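Side-chain contacts in acetylserotonin O-methyltransferase (Homo sapiens, PDB 4A6D), which catalyses the methylation of N-acetylserotonin by S-adenosyl-L-methionine, the step that yields melatonin, and works as a homodimer: residues L36-P41 against Y84-L89; L44-V49 against L62-C67. All coordinates share one frame; numbering follows the deposited sequence.

Interaction 1 of 2, residues L36-P41 against Y84-L89. With SO4 (sulfate ion), chain G.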
# COMPACT_ATOMS: atom_id res chain seq x y z
N LEU A 36 -6.82 -20.33 11.56
CA LEU A 36 -7.21 -21.64 11.02
C LEU A 36 -6.01 -22.59 10.94
O LEU A 36 -6.16 -23.77 11.25
CB LEU A 36 -7.84 -21.46 9.63
CG LEU A 36 -8.45 -22.71 8.99
CD1 LEU A 36 -9.86 -22.95 9.52
CD2 LEU A 36 -8.49 -22.58 7.48
N LEU A 37 -4.83 -22.06 10.52
CA LEU A 37 -3.58 -22.81 10.41
C LEU A 37 -3.01 -23.18 11.77
O LEU A 37 -2.38 -24.23 11.89
CB LEU A 37 -2.53 -22.06 9.57
CG LEU A 37 -2.72 -22.04 8.05
CD1 LEU A 37 -1.81 -21.03 7.40
CD2 LEU A 37 -2.50 -23.41 7.43
N ALA A 38 -3.22 -22.33 12.79
CA ALA A 38 -2.76 -22.54 14.17
C ALA A 38 -3.69 -23.51 14.94
O ALA A 38 -3.24 -24.16 15.88
CB ALA A 38 -2.66 -21.22 14.91
N GLU A 39 -4.98 -23.58 14.52
CA GLU A 39 -6.01 -24.43 15.12
C GLU A 39 -6.05 -25.83 14.50
O GLU A 39 -6.61 -26.75 15.10
CB GLU A 39 -7.39 -23.76 15.03
CG GLU A 39 -7.58 -22.67 16.07
CD GLU A 39 -8.92 -21.95 16.03
OE1 GLU A 39 -9.12 -21.12 15.13
OE2 GLU A 39 -9.75 -22.20 16.93
N ALA A 40 -5.47 -25.98 13.30
CA ALA A 40 -5.40 -27.23 12.54
C ALA A 40 -4.50 -28.28 13.23
O ALA A 40 -3.59 -27.88 13.96
CB ALA A 40 -4.88 -26.94 11.14
N PRO A 41 -4.71 -29.60 13.01
CA PRO A 41 -3.81 -30.59 13.64
C PRO A 41 -2.40 -30.62 13.02
O PRO A 41 -1.46 -31.13 13.64
CB PRO A 41 -4.54 -31.93 13.45
CG PRO A 41 -5.85 -31.61 12.77
CD PRO A 41 -5.72 -30.27 12.15
N TYR A 84 0.46 -25.74 3.53
CA TYR A 84 0.87 -24.49 4.16
C TYR A 84 0.89 -24.58 5.65
O TYR A 84 0.06 -25.27 6.24
CB TYR A 84 -0.05 -23.36 3.70
CG TYR A 84 -0.11 -23.22 2.19
CD1 TYR A 84 -1.02 -23.96 1.44
CD2 TYR A 84 0.80 -22.42 1.51
CE1 TYR A 84 -1.03 -23.91 0.05
CE2 TYR A 84 0.80 -22.35 0.11
CZ TYR A 84 -0.12 -23.10 -0.61
OH TYR A 84 -0.16 -22.97 -1.97
N ARG A 85 1.85 -23.88 6.26
CA ARG A 85 2.00 -23.83 7.71
C ARG A 85 2.45 -22.42 8.11
O ARG A 85 2.97 -21.69 7.27
CB ARG A 85 2.97 -24.93 8.19
CG ARG A 85 4.46 -24.59 8.15
CD ARG A 85 5.33 -25.81 8.38
NE ARG A 85 6.50 -25.83 7.51
CZ ARG A 85 6.50 -26.19 6.23
NH1 ARG A 85 5.36 -26.57 5.64
NH2 ARG A 85 7.62 -26.17 5.52
N ASN A 86 2.23 -22.05 9.38
CA ASN A 86 2.63 -20.74 9.90
C ASN A 86 4.15 -20.67 10.09
O ASN A 86 4.83 -21.70 10.23
CB ASN A 86 1.93 -20.45 11.23
CG ASN A 86 0.54 -19.86 11.14
OD1 ASN A 86 0.29 -18.91 10.39
ND2 ASN A 86 -0.36 -20.35 11.97
N THR A 87 4.67 -19.44 10.09
CA THR A 87 6.07 -19.10 10.35
C THR A 87 6.18 -18.67 11.83
O THR A 87 5.17 -18.71 12.56
CB THR A 87 6.50 -17.93 9.47
OG1 THR A 87 5.54 -16.87 9.59
CG2 THR A 87 6.72 -18.32 8.02
N GLU A 88 7.37 -18.23 12.27
CA GLU A 88 7.55 -17.73 13.63
C GLU A 88 6.82 -16.39 13.70
O GLU A 88 6.10 -16.15 14.66
CB GLU A 88 9.04 -17.56 13.98
CG GLU A 88 9.72 -18.86 14.38
CD GLU A 88 9.75 -19.20 15.86
OE1 GLU A 88 9.03 -18.55 16.65
OE2 GLU A 88 10.49 -20.14 16.22
N LEU A 89 6.94 -15.59 12.62
CA LEU A 89 6.31 -14.29 12.41
C LEU A 89 4.79 -14.34 12.60
O LEU A 89 4.25 -13.58 13.39
CB LEU A 89 6.65 -13.80 10.97
CG LEU A 89 6.55 -12.29 10.68
CD1 LEU A 89 7.37 -11.92 9.46
CD2 LEU A 89 5.12 -11.84 10.52
S SO4 G . 10.19 -20.01 10.35
O1 SO4 G . 11.07 -20.27 11.51
O2 SO4 G . 8.98 -20.82 10.48
O3 SO4 G . 9.81 -18.59 10.34
O4 SO4 G . 10.88 -20.36 9.11

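Interaction 2 of 2, residues L44-V49 against L62-C67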
# COMPACT_ATOMS: atom_id res chain seq x y z
N LEU A 44 -2.16 -27.39 6.20
CA LEU A 44 -3.36 -27.50 5.36
C LEU A 44 -3.14 -27.17 3.88
O LEU A 44 -2.38 -26.25 3.56
CB LEU A 44 -4.46 -26.54 5.87
CG LEU A 44 -4.99 -26.67 7.29
CD1 LEU A 44 -5.92 -25.52 7.59
CD2 LEU A 44 -5.71 -27.99 7.50
N ASP A 45 -3.89 -27.86 2.98
CA ASP A 45 -3.85 -27.57 1.53
C ASP A 45 -4.83 -26.42 1.19
O ASP A 45 -5.58 -26.00 2.07
CB ASP A 45 -4.12 -28.83 0.67
CG ASP A 45 -5.43 -29.57 0.91
OD1 ASP A 45 -6.45 -28.90 1.19
OD2 ASP A 45 -5.45 -30.81 0.75
N VAL A 46 -4.81 -25.93 -0.07
CA VAL A 46 -5.65 -24.83 -0.60
C VAL A 46 -7.15 -25.08 -0.31
O VAL A 46 -7.81 -24.22 0.26
CB VAL A 46 -5.38 -24.52 -2.11
CG1 VAL A 46 -6.34 -23.46 -2.66
CG2 VAL A 46 -3.93 -24.10 -2.34
N ALA A 47 -7.66 -26.26 -0.70
CA ALA A 47 -9.06 -26.67 -0.52
C ALA A 47 -9.49 -26.68 0.94
O ALA A 47 -10.65 -26.39 1.21
CB ALA A 47 -9.30 -28.01 -1.17
N ALA A 48 -8.58 -27.01 1.88
CA ALA A 48 -8.88 -27.03 3.32
C ALA A 48 -8.89 -25.61 3.90
O ALA A 48 -9.66 -25.34 4.83
CB ALA A 48 -7.87 -27.90 4.06
N VAL A 49 -8.04 -24.70 3.35
CA VAL A 49 -7.97 -23.30 3.78
C VAL A 49 -9.22 -22.60 3.22
O VAL A 49 -9.99 -22.06 4.01
CB VAL A 49 -6.65 -22.58 3.37
CG1 VAL A 49 -6.69 -21.10 3.75
CG2 VAL A 49 -5.44 -23.24 4.01
N LEU A 62 -3.97 -17.83 -4.54
CA LEU A 62 -3.23 -16.61 -4.82
C LEU A 62 -2.77 -16.00 -3.52
O LEU A 62 -1.58 -15.75 -3.36
CB LEU A 62 -4.10 -15.61 -5.62
CG LEU A 62 -4.27 -15.91 -7.12
CD1 LEU A 62 -5.23 -14.92 -7.76
CD2 LEU A 62 -2.94 -15.85 -7.84
N LEU A 63 -3.69 -15.88 -2.56
CA LEU A 63 -3.43 -15.31 -1.24
C LEU A 63 -2.34 -16.09 -0.47
O LEU A 63 -1.41 -15.46 0.04
CB LEU A 63 -4.74 -15.23 -0.44
CG LEU A 63 -4.79 -14.28 0.75
CD1 LEU A 63 -5.19 -12.88 0.31
CD2 LEU A 63 -5.78 -14.77 1.78
N LEU A 64 -2.47 -17.43 -0.39
CA LEU A 64 -1.51 -18.29 0.32
C LEU A 64 -0.14 -18.23 -0.35
O LEU A 64 0.87 -18.08 0.34
CB LEU A 64 -2.00 -19.75 0.37
CG LEU A 64 -3.24 -20.08 1.22
CD1 LEU A 64 -3.76 -21.47 0.88
CD2 LEU A 64 -2.96 -19.97 2.73
N ASP A 65 -0.10 -18.33 -1.70
CA ASP A 65 1.14 -18.29 -2.47
C ASP A 65 1.87 -16.97 -2.31
O ASP A 65 3.09 -16.98 -2.12
CB ASP A 65 0.93 -18.68 -3.93
CG ASP A 65 0.63 -20.15 -4.16
OD1 ASP A 65 0.93 -20.97 -3.25
OD2 ASP A 65 0.13 -20.49 -5.27
N ILE A 66 1.14 -15.85 -2.30
CA ILE A 66 1.76 -14.54 -2.06
C ILE A 66 2.34 -14.52 -0.62
O ILE A 66 3.48 -14.10 -0.45
CB ILE A 66 0.81 -13.36 -2.37
CG1 ILE A 66 0.51 -13.33 -3.88
CG2 ILE A 66 1.40 -12.02 -1.91
CD1 ILE A 66 -0.77 -12.75 -4.29
N CYS A 67 1.60 -15.06 0.37
CA CYS A 67 2.02 -15.12 1.78
C CYS A 67 3.33 -15.91 1.95
O CYS A 67 4.18 -15.50 2.74
CB CYS A 67 0.91 -15.69 2.67
SG CYS A 67 -0.44 -14.52 3.02

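Interaction 1 of 2, residues L36-P41 against Y84-L89
Leu37 and Asn86 face each other where helix 33-39 packs on strand 81-86, each with its CB directed at the other segment. The CB of Leu37 lies 3.7 Å from Asn86 ND2, while CG, anti to the carbonyl carbon (chi1 -75°), carries CD2 out to the backbone of Tyr84, where it rests 3.4 Å from Tyr84 O. The Tyr84 side chain turns away from the helix; its CB, 4.5 Å from Leu37 CD2, is the part that still brushes the leucine, and its hydroxyl is hydrogen-bonded to Asp65.

The amide of Asn86 turns its nitrogen toward the last turn of the helix, ND2 3.6 Å from Ala38 N and 3.8 Å from Ala38 CB. Both ends of this amide are bonded just beyond the segments, ND2 to Phe34 O in the same helix and OD1 to Ser90 OG, which fixes its flip. Beyond it, at the N-terminus of helix 88-94, a sulfate probably left from crystallisation accepts a nearly straight hydrogen bond from Glu88 N (3.1 Å, 172°).

No hydrogen bond joins the two segments themselves: between them the contact is van der Waals, and the Asn86-Phe34 bond adds a polar tie to the same helix.

Interaction 2 of 2, residues L44-V49 against L62-C67
Apolar contact between Leu64 of helix 57-69 and two valines of helix 46-53 makes up the whole meeting of these segments. The CB of Leu64 is directed at the other helix, and CG, anti to the carbonyl carbon (chi1 -68°), brings the branched end against Val49. The two side chains meet tip to tip: Leu64 CD1 lies 4.0 Å from Val49 CG2, and Leu64 CD2 lies 4.0 Å from Val49 CG1, so both methyls of each residue take part. Val46, one turn earlier, comes in at an angle instead. Its CG2 is 4.2 Å from Leu64 CD1, and the same methyl of Leu64 lies 4.1 Å from Val46 CA, reaching the helix backbone as well.

The two helices, joined by a short turn and followed by a two-stranded hairpin, are consistent with the winged helix-turn-helix architecture of O-methyltransferase dimerisation domains; Val33 of helix 33-39 also packs on Leu64.

The polar interactions lie outside this apolar patch. Asp45, its CB pointing away from the other helix, is the N-cap of helix 46-53: its OD1 accepts from Ala48 N at 2.9 Å, the N-H meeting the oxygen nearly along its C-O axis, although the bond is bent at the hydrogen (141°). On the other helix, Asp65 OD1 forms a salt bridge with Arg291 NE of the second subunit, which would favour the charged form of the aspartate.

Interactions 1 and 2 lie about 11 Å apart, centre to centre, within the N-terminal dimerisation domain and well away from the annotated sites. Along the chain, interaction 2 is nested inside the loop closed by interaction 1: helix 33-39 is followed by helices 46-53 and 57-69, then by the hairpin strands 73-78 and 81-86. Tyr84 joins the two. Its ring packs on Leu64 and Val46, with Tyr84 CD1 3.7 Å from Leu64 CD1, and its backbone N probably bonds to Leu44 O. The strand thus lines both contacts. Tyr84 and neighbouring residues of the same segments touch the second subunit, so the packing of this unit of helices and a hairpin lies beside the dimer interface.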